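Local coordinates for fibronectin type III domain-containing protein (Simiduia agarivorans, PDB 6P2K) that probably hydrolyses glycosidic bonds in xyloglucan-type polysaccharides, as a family GH74 glycoside hydrolase built from seven-bladed beta-propeller domains, and binds zinc ions, at residues V207-G213 with A225-K231; W623-G627 with M774-P778. The contacts are given in a common frame with arbitrary orientation. Residues are numbered along the deposited sequence.

Contact 1 (V207-G213 with A225-K231); sequences VRPWNKG and ATYAEAK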
loop_
_atom_site.group_PDB
_atom_site.type_symbol
_atom_site.label_atom_id
_atom_site.label_comp_id
_atom_site.label_asym_id
_atom_site.label_seq_id
_atom_site.Cartn_x
_atom_site.Cartn_y
_atom_site.Cartn_z
ATOM N N VAL B 207 -15.750 -53.918 -37.662
ATOM C CA VAL B 207 -15.529 -52.509 -37.375
ATOM C C VAL B 207 -14.310 -52.287 -36.485
ATOM O O VAL B 207 -13.580 -51.313 -36.677
ATOM C CB VAL B 207 -16.794 -51.857 -36.767
ATOM C CG1 VAL B 207 -16.862 -52.039 -35.257
ATOM C CG2 VAL B 207 -16.851 -50.379 -37.123
ATOM N N ARG B 208 -14.051 -53.175 -35.520
ATOM C CA ARG B 208 -12.983 -52.974 -34.536
ATOM C C ARG B 208 -12.192 -54.264 -34.347
ATOM O O ARG B 208 -12.326 -54.953 -33.326
ATOM C CB ARG B 208 -13.542 -52.457 -33.206
ATOM C CG ARG B 208 -14.745 -53.206 -32.652
ATOM C CD ARG B 208 -15.342 -52.478 -31.447
ATOM N NE ARG B 208 -15.953 -51.204 -31.817
ATOM C CZ ARG B 208 -15.468 -50.014 -31.477
ATOM N NH1 ARG B 208 -14.361 -49.925 -30.753
ATOM N NH2 ARG B 208 -16.093 -48.910 -31.861
ATOM N N PRO B 209 -11.324 -54.604 -35.304
ATOM C CA PRO B 209 -10.583 -55.870 -35.200
ATOM C C PRO B 209 -9.449 -55.833 -34.192
ATOM O O PRO B 209 -9.063 -56.891 -33.681
ATOM C CB PRO B 209 -10.044 -56.084 -36.625
ATOM C CG PRO B 209 -10.604 -54.943 -37.463
ATOM C CD PRO B 209 -10.956 -53.854 -36.513
ATOM N N TRP B 210 -8.909 -54.658 -33.883
ATOM C CA TRP B 210 -7.678 -54.564 -33.109
ATOM C C TRP B 210 -7.968 -54.623 -31.616
ATOM O O TRP B 210 -8.770 -53.841 -31.097
ATOM C CB TRP B 210 -6.939 -53.271 -33.446
ATOM C CG TRP B 210 -6.419 -53.236 -34.845
ATOM C CD1 TRP B 210 -6.666 -54.141 -35.835
ATOM C CD2 TRP B 210 -5.568 -52.237 -35.418
ATOM N NE1 TRP B 210 -6.015 -53.775 -36.987
ATOM C CE2 TRP B 210 -5.334 -52.608 -36.759
ATOM C CE3 TRP B 210 -4.978 -51.068 -34.928
ATOM C CZ2 TRP B 210 -4.539 -51.851 -37.615
ATOM C CZ3 TRP B 210 -4.186 -50.317 -35.781
ATOM C CH2 TRP B 210 -3.975 -50.713 -37.109
ATOM N N ASN B 211 -7.310 -55.550 -30.928
ATOM C CA ASN B 211 -7.378 -55.616 -29.476
ATOM C C ASN B 211 -6.284 -54.750 -28.867
ATOM O O ASN B 211 -5.134 -54.775 -29.315
ATOM C CB ASN B 211 -7.232 -57.053 -28.980
ATOM C CG ASN B 211 -7.058 -57.127 -27.478
ATOM O OD1 ASN B 211 -5.955 -57.338 -26.976
ATOM N ND2 ASN B 211 -8.149 -56.933 -26.749
ATOM N N LYS B 212 -6.652 -53.983 -27.843
ATOM C CA LYS B 212 -5.729 -53.085 -27.158
ATOM C C LYS B 212 -5.406 -53.588 -25.755
ATOM O O LYS B 212 -5.356 -52.819 -24.794
ATOM C CB LYS B 212 -6.294 -51.669 -27.103
ATOM C CG LYS B 212 -6.538 -51.057 -28.472
ATOM C CD LYS B 212 -5.248 -50.995 -29.282
ATOM C CE LYS B 212 -5.471 -50.343 -30.639
ATOM N NZ LYS B 212 -4.188 -50.093 -31.353
ATOM N N GLY B 213 -5.179 -54.880 -25.626
ATOM C CA GLY B 213 -4.841 -55.469 -24.348
ATOM C C GLY B 213 -5.910 -56.427 -23.866
ATOM O O GLY B 213 -7.100 -56.268 -24.151
ATOM N N ALA B 225 -11.268 -57.631 -22.454
ATOM C CA ALA B 225 -10.508 -57.049 -23.550
ATOM C C ALA B 225 -11.128 -55.723 -23.968
ATOM O O ALA B 225 -12.309 -55.460 -23.726
ATOM C CB ALA B 225 -10.443 -58.005 -24.745
ATOM N N THR B 226 -10.300 -54.889 -24.592
ATOM C CA THR B 226 -10.749 -53.691 -25.287
ATOM C C THR B 226 -10.418 -53.834 -26.764
ATOM O O THR B 226 -9.347 -54.333 -27.125
ATOM C CB THR B 226 -10.102 -52.418 -24.729
ATOM O OG1 THR B 226 -8.793 -52.260 -25.289
ATOM C CG2 THR B 226 -9.998 -52.482 -23.213
ATOM N N TYR B 227 -11.344 -53.403 -27.616
ATOM C CA TYR B 227 -11.201 -53.540 -29.057
ATOM C C TYR B 227 -11.366 -52.181 -29.717
ATOM O O TYR B 227 -12.207 -51.377 -29.303
ATOM C CB TYR B 227 -12.221 -54.530 -29.623
ATOM C CG TYR B 227 -11.785 -55.974 -29.538
ATOM C CD1 TYR B 227 -12.030 -56.727 -28.396
ATOM C CD2 TYR B 227 -11.138 -56.590 -30.605
ATOM C CE1 TYR B 227 -11.638 -58.052 -28.317
ATOM C CE2 TYR B 227 -10.744 -57.913 -30.536
ATOM C CZ TYR B 227 -10.997 -58.639 -29.391
ATOM O OH TYR B 227 -10.609 -59.956 -29.322
ATOM N N ALA B 228 -10.562 -51.932 -30.745
ATOM C CA ALA B 228 -10.496 -50.628 -31.382
ATOM C C ALA B 228 -10.621 -50.772 -32.889
ATOM O O ALA B 228 -10.291 -51.815 -33.459
ATOM C CB ALA B 228 -9.183 -49.915 -31.051
ATOM N N GLU B 229 -11.093 -49.704 -33.526
ATOM C CA GLU B 229 -11.078 -49.640 -34.978
ATOM C C GLU B 229 -9.647 -49.799 -35.483
ATOM O O GLU B 229 -8.679 -49.498 -34.779
ATOM C CB GLU B 229 -11.668 -48.314 -35.461
ATOM C CG GLU B 229 -13.063 -48.002 -34.929
ATOM C CD GLU B 229 -13.789 -46.941 -35.745
ATOM O OE1 GLU B 229 -13.340 -46.651 -36.878
ATOM O OE2 GLU B 229 -14.802 -46.393 -35.251
ATOM N N ALA B 230 -9.516 -50.291 -36.711
ATOM C CA ALA B 230 -8.203 -50.538 -37.305
ATOM C C ALA B 230 -7.680 -49.276 -37.996
ATOM O O ALA B 230 -7.429 -49.241 -39.200
ATOM C CB ALA B 230 -8.276 -51.713 -38.273
ATOM N N LYS B 231 -7.521 -48.219 -37.198
ATOM C CA LYS B 231 -7.023 -46.945 -37.693
ATOM C C LYS B 231 -5.643 -46.665 -37.127
ATOM O O LYS B 231 -5.440 -46.795 -35.912
ATOM C CB LYS B 231 -7.972 -45.802 -37.323
ATOM C CG LYS B 231 -9.308 -45.872 -38.015
ATOM C CD LYS B 231 -10.427 -45.426 -37.103
ATOM C CE LYS B 231 -11.321 -44.420 -37.798
ATOM N NZ LYS B 231 -11.943 -43.477 -36.834
#
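In an antiparallel pair the backbone hydrogen bonds set the register, and the rotamers decide what each face does, as at the open end of this hairpin. Ala228 N donates to Trp210 O (2.6 Å), Trp210 N to Ala228 O (3.2 Å) and Lys212 N to Thr226 O (2.8 Å), so that Trp210 and Ala228 form a hydrogen-bonded pair while Asn211 and Tyr227 form a non-hydrogen-bonded one. On the face that carries Asn211 and Tyr227, the m rotamer of Tyr227 sets its ring against Asn211, whose CB lies over the ring face in a CH-pi contact, 4.2 Å from the centroid. The t rotamer of Asn211 swings its amide along its own strand: OD1 accepts from Gly213 N (2.9 Å), closing an Asx turn, and ND2 donates to Gly213 O (2.9 Å). On the other face Trp210, in the m rotamer, runs past Ala228 to the inverse gamma turn centred on Ala230, whose CB sits 3.6 Å from the centroid of the five-membered ring of Trp210. Arg208 folds back so that NH1 donates to Tyr227 O (3.0 Å); the same nitrogen also reaches Asn239 O. Lys212 carries its chain past Ala228, with CE 3.8 Å from Ala228 CB, and delivers NZ to Tyr167 and Asn184. Glu229 OE1 and Lys231 NZ, beyond the strand, form a salt bridge at 3.5 Å, and NZ also bonds Tyr236 O. Such strand pairing is characteristic of a four-stranded antiparallel propeller blade, here strands 210-216, 222-228, 241-246 and 253-254.

Contact 2 (W623-G627 with M774-P778); sequences WAYNG and MNMDP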
loop_
_atom_site.group_PDB
_atom_site.type_symbol
_atom_site.label_atom_id
_atom_site.label_comp_id
_atom_site.label_asym_id
_atom_site.label_seq_id
_atom_site.Cartn_x
_atom_site.Cartn_y
_atom_site.Cartn_z
ATOM N N TRP B 623 33.046 -14.608 -26.707
ATOM C CA TRP B 623 33.470 -14.234 -25.365
ATOM C C TRP B 623 34.892 -13.694 -25.429
ATOM O O TRP B 623 35.589 -13.839 -26.436
ATOM C CB TRP B 623 33.357 -15.417 -24.396
ATOM C CG TRP B 623 34.463 -16.424 -24.495
ATOM C CD1 TRP B 623 35.568 -16.501 -23.700
ATOM C CD2 TRP B 623 34.562 -17.510 -25.427
ATOM N NE1 TRP B 623 36.353 -17.563 -24.081
ATOM C CE2 TRP B 623 35.758 -18.199 -25.138
ATOM C CE3 TRP B 623 33.758 -17.965 -26.479
ATOM C CZ2 TRP B 623 36.172 -19.319 -25.865
ATOM C CZ3 TRP B 623 34.170 -19.075 -27.200
ATOM C CH2 TRP B 623 35.368 -19.738 -26.889
ATOM N N ALA B 624 35.309 -13.060 -24.334
ATOM C CA ALA B 624 36.611 -12.418 -24.232
ATOM C C ALA B 624 37.419 -13.052 -23.109
ATOM O O ALA B 624 36.874 -13.390 -22.052
ATOM C CB ALA B 624 36.470 -10.913 -23.976
ATOM N N TYR B 625 38.721 -13.206 -23.340
ATOM C CA TYR B 625 39.612 -13.742 -22.314
ATOM C C TYR B 625 41.030 -13.276 -22.599
ATOM O O TYR B 625 41.590 -13.607 -23.650
ATOM C CB TYR B 625 39.547 -15.268 -22.265
ATOM C CG TYR B 625 40.611 -15.884 -21.384
ATOM C CD1 TYR B 625 40.657 -15.605 -20.024
ATOM C CD2 TYR B 625 41.573 -16.739 -21.913
ATOM C CE1 TYR B 625 41.631 -16.163 -19.211
ATOM C CE2 TYR B 625 42.550 -17.304 -21.110
ATOM C CZ TYR B 625 42.573 -17.012 -19.759
ATOM O OH TYR B 625 43.542 -17.567 -18.954
ATOM N N ASN B 626 41.602 -12.511 -21.665
ATOM C CA ASN B 626 43.007 -12.096 -21.700
ATOM C C ASN B 626 43.350 -11.364 -22.998
ATOM O O ASN B 626 44.380 -11.612 -23.629
ATOM C CB ASN B 626 43.936 -13.291 -21.479
ATOM C CG ASN B 626 45.349 -12.870 -21.130
ATOM O OD1 ASN B 626 45.567 -11.806 -20.548
ATOM N ND2 ASN B 626 46.320 -13.700 -21.492
ATOM N N GLY B 627 42.473 -10.445 -23.391
ATOM C CA GLY B 627 42.722 -9.579 -24.523
ATOM C C GLY B 627 42.369 -10.147 -25.881
ATOM O O GLY B 627 42.665 -9.504 -26.896
ATOM N N MET B 774 39.752 -23.183 -14.113
ATOM C CA MET B 774 39.176 -22.149 -14.965
ATOM C C MET B 774 39.653 -20.769 -14.530
ATOM O O MET B 774 39.744 -20.478 -13.328
ATOM C CB MET B 774 37.647 -22.217 -14.917
ATOM C CG MET B 774 36.963 -21.322 -15.922
ATOM S SD MET B 774 35.317 -21.912 -16.355
ATOM C CE MET B 774 34.857 -20.713 -17.603
ATOM N N ASN B 775 39.974 -19.925 -15.512
ATOM C CA ASN B 775 40.338 -18.538 -15.266
ATOM C C ASN B 775 39.505 -17.605 -16.129
ATOM O O ASN B 775 39.249 -17.884 -17.303
ATOM C CB ASN B 775 41.846 -18.320 -15.503
ATOM C CG ASN B 775 42.704 -19.200 -14.606
ATOM O OD1 ASN B 775 42.452 -19.268 -13.403
ATOM N ND2 ASN B 775 43.710 -19.865 -15.170
ATOM N N MET B 776 39.088 -16.497 -15.529
ATOM C CA MET B 776 38.164 -15.560 -16.137
ATOM C C MET B 776 38.797 -14.181 -16.148
ATOM O O MET B 776 39.654 -13.870 -15.313
ATOM C CB MET B 776 36.840 -15.496 -15.357
ATOM C CG MET B 776 36.103 -16.804 -15.231
ATOM S SD MET B 776 35.025 -17.077 -16.639
ATOM C CE MET B 776 33.900 -15.698 -16.440
ATOM N N ASP B 777 38.365 -13.330 -17.045
ATOM C CA ASP B 777 38.713 -11.943 -16.968
ATOM C C ASP B 777 37.872 -11.423 -15.802
ATOM O O ASP B 777 36.748 -11.829 -15.633
ATOM C CB ASP B 777 38.245 -11.201 -18.182
ATOM C CG ASP B 777 39.153 -11.345 -19.342
ATOM O OD1 ASP B 777 40.173 -11.960 -19.211
ATOM O OD2 ASP B 777 38.816 -10.821 -20.390
ATOM N N PRO B 778 38.409 -10.526 -14.982
ATOM C CA PRO B 778 37.546 -10.027 -13.912
ATOM C C PRO B 778 36.446 -9.227 -14.552
ATOM O O PRO B 778 36.693 -8.444 -15.444
ATOM C CB PRO B 778 38.470 -9.132 -13.107
ATOM C CG PRO B 778 39.578 -8.811 -14.024
ATOM C CD PRO B 778 39.778 -10.041 -14.838
HETATM O O HOH W 1 36.823 -14.316 -19.456
#
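Asp777 reaches across to the backbone of Asn626, the residue that follows the end of strand 618-625. Its OD1 accepts a hydrogen bond from Asn626 N at 2.9 Å, and its OD2 a weak one from the same nitrogen at 3.5 Å, so one carboxylate takes up an amide at the turn into the next strand. A water forms a second link, donating to Ala624 O (2.8 Å) and accepting from Asp777 N (3.0 Å); the main chain of Asp777 thus meets Ala624, within the strand, through water, while its side chain holds Asn626, just past the strand's end. Asn626 and Gly627 both have left-handed backbone angles (phi/psi 56/45° and 85/6°), those of a type I' beta turn, which closes the two-residue hairpin of strands 618-625 and 628-634. These two strands begin a four-stranded antiparallel blade of the beta-propeller, and the segment 774-778 is the end of this chain, which follows strand 765-770 of another blade. Around the polar pair the packing is light. The t rotamer of Tyr625 brings CE1 to 3.5 Å from Asn775 O and OH to 3.9 Å from Asn775 CB. Asn701, from a neighbouring loop, touches the Tyr625 side chain and binds Asn775 N through OD1.

Contact 1 lies within one propeller blade, whereas contact 2 ties the end of a blade's strand to a segment with no regular structure. Contact 1 is local: it unites adjacent strands, is partly buried, and combines regular backbone pairing with aromatic packing and a guanidinium-to-carbonyl bond. Contact 2 is a surface contact between residues far apart in sequence, the second partner being the last residues of this chain, a piece of a longer protein; with no strand pairing, it relies on one carboxylate, a bridging water and slight packing, and it buries 208 Å² against 717 Å². The two share no element, lie on opposite sides of the chain's centre with centres about 63 Å apart, and do not touch.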